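Local coordinates for spore germination protein B3 (Bacillus subtilis subsp. subtilis, PDB 3N54) that takes part in the spore's germination response to a mixture of L-asparagine, glucose, fructose and potassium ions, as a lipoprotein component of a germinant receptor, at residues 73-79 with 105-111; 180-184 with 195-201. One frame throughout, in Å; residues are numbered along the deposited sequence.

Contact 1: residues 73-79 with 105-111; sequences KVILLGE and YLMAARG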
loop_
_atom_site.group_PDB
_atom_site.type_symbol
_atom_site.label_atom_id
_atom_site.label_comp_id
_atom_site.label_asym_id
_atom_site.label_seq_id
_atom_site.Cartn_x
_atom_site.Cartn_y
_atom_site.Cartn_z
ATOM N N LYS A 73 -8.306 -14.591 0.862
ATOM C CA LYS A 73 -8.715 -13.572 -0.096
ATOM C C LYS A 73 -8.034 -12.231 0.142
ATOM O O LYS A 73 -7.764 -11.491 -0.808
ATOM C CB LYS A 73 -10.235 -13.389 -0.057
ATOM C CG LYS A 73 -11.016 -14.687 -0.300
ATOM C CD LYS A 73 -10.638 -15.370 -1.633
ATOM C CE LYS A 73 -11.151 -16.806 -1.707
ATOM N NZ LYS A 73 -10.362 -17.595 -2.696
ATOM N N VAL A 74 -7.773 -11.916 1.407
ATOM C CA VAL A 74 -7.182 -10.641 1.763
ATOM C C VAL A 74 -6.297 -10.775 2.998
ATOM O O VAL A 74 -6.660 -11.451 3.963
ATOM C CB VAL A 74 -8.284 -9.562 1.987
ATOM C CG1 VAL A 74 -9.302 -10.035 3.006
ATOM C CG2 VAL A 74 -7.672 -8.221 2.415
ATOM N N ILE A 75 -5.121 -10.155 2.928
ATOM C CA ILE A 75 -4.185 -10.071 4.035
ATOM C C ILE A 75 -4.041 -8.596 4.404
ATOM O O ILE A 75 -3.684 -7.781 3.546
ATOM C CB ILE A 75 -2.786 -10.588 3.665
ATOM C CG1 ILE A 75 -2.838 -12.012 3.091
ATOM C CG2 ILE A 75 -1.879 -10.539 4.874
ATOM C CD1 ILE A 75 -3.277 -13.025 4.070
ATOM N N LEU A 76 -4.309 -8.264 5.665
ATOM C CA LEU A 76 -4.203 -6.900 6.166
ATOM C C LEU A 76 -3.058 -6.809 7.162
ATOM O O LEU A 76 -3.043 -7.531 8.159
ATOM C CB LEU A 76 -5.513 -6.486 6.832
ATOM C CG LEU A 76 -5.639 -5.047 7.332
ATOM C CD1 LEU A 76 -5.539 -4.054 6.170
ATOM C CD2 LEU A 76 -6.946 -4.880 8.071
ATOM N N LEU A 77 -2.104 -5.921 6.896
ATOM C CA LEU A 77 -0.917 -5.783 7.734
ATOM C C LEU A 77 -1.019 -4.566 8.638
ATOM O O LEU A 77 -1.346 -3.472 8.184
ATOM C CB LEU A 77 0.343 -5.674 6.864
ATOM C CG LEU A 77 0.624 -6.800 5.866
ATOM C CD1 LEU A 77 1.876 -6.489 5.057
ATOM C CD2 LEU A 77 0.775 -8.156 6.562
ATOM N N GLY A 78 -0.741 -4.770 9.924
ATOM C CA GLY A 78 -0.765 -3.701 10.909
ATOM C C GLY A 78 0.430 -2.780 10.774
ATOM O O GLY A 78 1.494 -3.184 10.296
ATOM N N GLU A 79 0.250 -1.545 11.226
ATOM C CA GLU A 79 1.241 -0.489 11.032
ATOM C C GLU A 79 2.573 -0.791 11.696
ATOM O O GLU A 79 3.621 -0.681 11.064
ATOM C CB GLU A 79 0.697 0.848 11.545
ATOM C CG GLU A 79 1.677 2.005 11.398
ATOM C CD GLU A 79 1.078 3.353 11.757
ATOM O OE1 GLU A 79 -0.141 3.429 12.010
ATOM O OE2 GLU A 79 1.841 4.342 11.785
ATOM N N TYR A 105 -5.534 -10.301 -2.086
ATOM C CA TYR A 105 -5.259 -8.880 -1.881
ATOM C C TYR A 105 -4.353 -8.641 -0.686
ATOM O O TYR A 105 -4.438 -9.339 0.318
ATOM C CB TYR A 105 -6.551 -8.098 -1.641
ATOM C CG TYR A 105 -7.530 -8.097 -2.785
ATOM C CD1 TYR A 105 -7.342 -7.268 -3.878
ATOM C CD2 TYR A 105 -8.667 -8.894 -2.754
ATOM C CE1 TYR A 105 -8.254 -7.244 -4.930
ATOM C CE2 TYR A 105 -9.581 -8.882 -3.797
ATOM C CZ TYR A 105 -9.368 -8.058 -4.884
ATOM O OH TYR A 105 -10.273 -8.044 -5.928
ATOM N N LEU A 106 -3.510 -7.624 -0.798
ATOM C CA LEU A 106 -2.635 -7.213 0.283
ATOM C C LEU A 106 -2.940 -5.755 0.613
ATOM O O LEU A 106 -2.977 -4.915 -0.290
ATOM C CB LEU A 106 -1.179 -7.368 -0.123
ATOM C CG LEU A 106 -0.160 -7.007 0.959
ATOM C CD1 LEU A 106 -0.269 -7.980 2.122
ATOM C CD2 LEU A 106 1.265 -6.972 0.387
ATOM N N MET A 107 -3.161 -5.458 1.894
ATOM C CA MET A 107 -3.494 -4.107 2.323
ATOM C C MET A 107 -2.851 -3.721 3.638
ATOM O O MET A 107 -2.416 -4.576 4.409
ATOM C CB MET A 107 -4.994 -3.951 2.456
ATOM C CG MET A 107 -5.697 -4.232 1.177
ATOM S SD MET A 107 -7.181 -3.300 1.051
ATOM C CE MET A 107 -7.595 -3.617 -0.666
ATOM N N ALA A 108 -2.817 -2.410 3.868
ATOM C CA ALA A 108 -2.175 -1.830 5.029
ATOM C C ALA A 108 -3.213 -1.209 5.945
ATOM O O ALA A 108 -4.203 -0.639 5.488
ATOM C CB ALA A 108 -1.162 -0.777 4.597
ATOM N N ALA A 109 -2.991 -1.344 7.245
ATOM C CA ALA A 109 -3.851 -0.710 8.224
ATOM C C ALA A 109 -3.075 0.388 8.922
ATOM O O ALA A 109 -1.900 0.228 9.233
ATOM C CB ALA A 109 -4.341 -1.725 9.248
ATOM N N ARG A 110 -3.728 1.514 9.143
ATOM C CA ARG A 110 -3.202 2.509 10.043
ATOM C C ARG A 110 -3.536 1.931 11.404
ATOM O O ARG A 110 -4.674 1.524 11.640
ATOM C CB ARG A 110 -3.869 3.862 9.829
ATOM C CG ARG A 110 -3.536 4.476 8.492
ATOM C CD ARG A 110 -4.442 5.647 8.183
ATOM N NE ARG A 110 -4.129 6.264 6.899
ATOM C CZ ARG A 110 -3.274 7.271 6.719
ATOM N NH1 ARG A 110 -2.616 7.809 7.742
ATOM N NH2 ARG A 110 -3.081 7.756 5.495
ATOM N N GLY A 111 -2.556 1.857 12.289
ATOM C CA GLY A 111 -2.773 1.231 13.583
ATOM C C GLY A 111 -2.877 -0.283 13.441
ATOM O O GLY A 111 -2.331 -0.872 12.512
#

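Contact 2: residues 180-184 with 195-201; sequences DGAGI and FLSADET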
loop_
_atom_site.group_PDB
_atom_site.type_symbol
_atom_site.label_atom_id
_atom_site.label_comp_id
_atom_site.label_asym_id
_atom_site.label_seq_id
_atom_site.Cartn_x
_atom_site.Cartn_y
_atom_site.Cartn_z
ATOM N N ASP A 180 -8.277 4.819 3.409
ATOM C CA ASP A 180 -7.654 6.026 3.934
ATOM C C ASP A 180 -6.230 6.215 3.418
ATOM O O ASP A 180 -5.263 6.119 4.169
ATOM C CB ASP A 180 -7.682 5.966 5.468
ATOM C CG ASP A 180 -7.354 7.294 6.120
ATOM O OD1 ASP A 180 -7.445 8.338 5.444
ATOM O OD2 ASP A 180 -7.014 7.293 7.322
ATOM N N GLY A 181 -6.112 6.477 2.123
ATOM C CA GLY A 181 -4.820 6.732 1.503
ATOM C C GLY A 181 -3.996 5.481 1.248
ATOM O O GLY A 181 -4.540 4.422 0.949
ATOM N N ALA A 182 -2.680 5.612 1.380
ATOM C CA ALA A 182 -1.761 4.543 1.027
ATOM C C ALA A 182 -0.520 4.494 1.913
ATOM O O ALA A 182 -0.019 5.519 2.349
ATOM C CB ALA A 182 -1.338 4.707 -0.428
ATOM N N GLY A 183 -0.027 3.286 2.163
ATOM C CA GLY A 183 1.229 3.103 2.869
ATOM C C GLY A 183 2.331 3.170 1.838
ATOM O O GLY A 183 2.109 2.832 0.675
ATOM N N ILE A 184 3.511 3.618 2.255
ATOM C CA ILE A 184 4.669 3.701 1.376
ATOM C C ILE A 184 5.687 2.662 1.821
ATOM O O ILE A 184 6.240 2.774 2.909
ATOM C CB ILE A 184 5.325 5.099 1.424
ATOM C CG1 ILE A 184 4.295 6.202 1.163
ATOM C CG2 ILE A 184 6.461 5.190 0.412
ATOM C CD1 ILE A 184 4.793 7.593 1.539
ATOM N N PHE A 195 2.744 7.134 5.401
ATOM C CA PHE A 195 1.452 7.064 4.721
ATOM C C PHE A 195 1.175 8.344 3.934
ATOM O O PHE A 195 1.606 9.426 4.310
ATOM C CB PHE A 195 0.301 6.918 5.717
ATOM C CG PHE A 195 0.240 5.593 6.414
ATOM C CD1 PHE A 195 -0.475 4.539 5.864
ATOM C CD2 PHE A 195 0.862 5.411 7.638
ATOM C CE1 PHE A 195 -0.556 3.321 6.518
ATOM C CE2 PHE A 195 0.790 4.197 8.291
ATOM C CZ PHE A 195 0.079 3.152 7.734
ATOM N N LEU A 196 0.438 8.194 2.843
ATOM C CA LEU A 196 -0.102 9.312 2.109
ATOM C C LEU A 196 -1.592 9.332 2.440
ATOM O O LEU A 196 -2.201 8.278 2.630
ATOM C CB LEU A 196 0.120 9.148 0.605
ATOM C CG LEU A 196 1.564 9.236 0.086
ATOM C CD1 LEU A 196 1.600 9.097 -1.431
ATOM C CD2 LEU A 196 2.226 10.536 0.511
ATOM N N SER A 197 -2.173 10.522 2.525
ATOM C CA SER A 197 -3.596 10.655 2.789
ATOM C C SER A 197 -4.378 10.256 1.547
ATOM O O SER A 197 -3.804 10.114 0.467
ATOM C CB SER A 197 -3.940 12.098 3.176
ATOM O OG SER A 197 -3.662 12.995 2.112
ATOM N N ALA A 198 -5.687 10.081 1.710
ATOM C CA ALA A 198 -6.580 9.799 0.592
ATOM C C ALA A 198 -6.445 10.861 -0.493
ATOM O O ALA A 198 -6.340 10.525 -1.669
ATOM C CB ALA A 198 -8.025 9.725 1.076
ATOM N N ASP A 199 -6.460 12.140 -0.099
ATOM C CA ASP A 199 -6.323 13.245 -1.055
ATOM C C ASP A 199 -4.974 13.200 -1.769
ATOM O O ASP A 199 -4.907 13.355 -2.986
ATOM C CB ASP A 199 -6.490 14.611 -0.366
ATOM C CG ASP A 199 -7.941 14.935 -0.018
ATOM O OD1 ASP A 199 -8.865 14.262 -0.521
ATOM O OD2 ASP A 199 -8.161 15.893 0.755
ATOM N N GLU A 200 -3.903 12.999 -1.005
ATOM C CA GLU A 200 -2.556 12.924 -1.571
ATOM C C GLU A 200 -2.430 11.749 -2.533
ATOM O O GLU A 200 -1.805 11.876 -3.586
ATOM C CB GLU A 200 -1.502 12.816 -0.460
ATOM C CG GLU A 200 -1.286 14.111 0.310
ATOM C CD GLU A 200 -0.460 13.943 1.578
ATOM O OE1 GLU A 200 0.110 14.952 2.038
ATOM O OE2 GLU A 200 -0.385 12.822 2.127
ATOM N N THR A 201 -3.031 10.615 -2.173
ATOM C CA THR A 201 -2.998 9.431 -3.029
ATOM C C THR A 201 -3.747 9.715 -4.332
ATOM O O THR A 201 -3.278 9.358 -5.409
ATOM C CB THR A 201 -3.570 8.181 -2.307
ATOM O OG1 THR A 201 -2.881 7.990 -1.062
ATOM C CG2 THR A 201 -3.393 6.932 -3.150
HETATM O O HOH W 1 -6.429 10.415 4.555
#

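Contact 1: residues 73-79 with 105-111
The pairing begins at K73, whose carbonyl O accepts from Y105 N at 2.8 Å while its long charged side chain leads away from the partner strand. V74 follows, a beta-branched residue at home in an extended strand; its CG2 lies 4.2 Å from CB of Y105, so the valine flanks the base of the tyrosine. I75 turns its backbone to the partner strand: its N donates to Y105 O at 2.8 Å and its O accepts from M107 N at 2.9 Å. On the face shared with L106 and L77, I75 CB meets L106 CD1 at 3.9 Å. L76 belongs to the other face, where its CD1 reaches CB of M107 (3.8 Å) and CB of A109 (4.0 Å), a small residue that leaves room for the leucine. L77 repeats the pattern of I75, with its N bonded to M107 O and its O to A109 N, both at 2.8 Å; its CD1 packs 3.9 Å from L106 CD1, and M82 of helix 79-84 touches L77 and A108 on this face. G78 is the N-cap of that helix. At E79 the ladder gives way to two bonds with G111, whose positive phi suits glycine: E79 N donates to G111 O (3.0 Å), and OE1 of E79 accepts from G111 N (2.9 Å), while its OE2 makes a salt bridge with R83. Adjacent parallel strands, their directions 26° apart, linked through helices 79-84 and 87-94, form a beta-alpha-beta crossover at one edge of a mixed five-stranded sheet.

Contact 2: residues 180-184 with 195-201
Two backbone bonds hold the strands together here, and both belong to the A182-L196 pair: A182 N donates to L196 O at 3.0 Å, and L196 N donates to A182 O at 2.8 Å, the antiparallel hydrogen-bonded arrangement. G183 and F195 form the next, non-hydrogen-bonded pair, with G183 CA 3.7 Å from CD1 of the phenylalanine. The backbone of G181 and G183 bonds instead to A169 and I167 of strand 165-172. G181 approaches so closely, its CA 3.2 Å from L196 O, that a CB would clash there, and its positive phi also favours glycine. Beyond L196 the chain turns into a helix. E200 N, one of its first amides, is capped by S197 OG (3.1 Å), and E200 OE2 in return accepts from S197 N, the amide of the N-cap residue (2.9 Å): a capping box. S197 O accepts twice, from T201 N and from T201 OG1, each at 2.8 Å. A198 N is served by a water at 3.0 Å, which in turn donates to D180 OD1 at 2.5 Å; the aspartate's OD2 makes a salt bridge with R110. Apolar contact comes from I184, whose CD1 lies 3.9 Å from L196 CG. The arrangement is the open end of a beta hairpin, strands 177-186 and 191-196, running straight into helix 198-208. Helix 271-299 touches I184 through Y299 and E200 through V291 and K294.

From the N terminus, contact 1 comes first: 73-79 leaves its strand into helical segments, and the chain returns at 105-111 to lie parallel beside it, closing a loop of 25 residues. Contact 2 opens only later and closes the hairpin of strands 177-186 and 191-196, with 10 residues between its segments, so the two are in series, neither nested nor crossing. Both nevertheless belong to one five-stranded sheet, with strand 165-172 lying between strands 105-109 and 177-186. They also touch directly, through the salt bridge of R110 NE with D180 OD2 (3.1 Å) and the packing of E79 CD 3.6 Å from F195 CE2. The sheet thus joins the N-terminal and C-terminal regions of the protein.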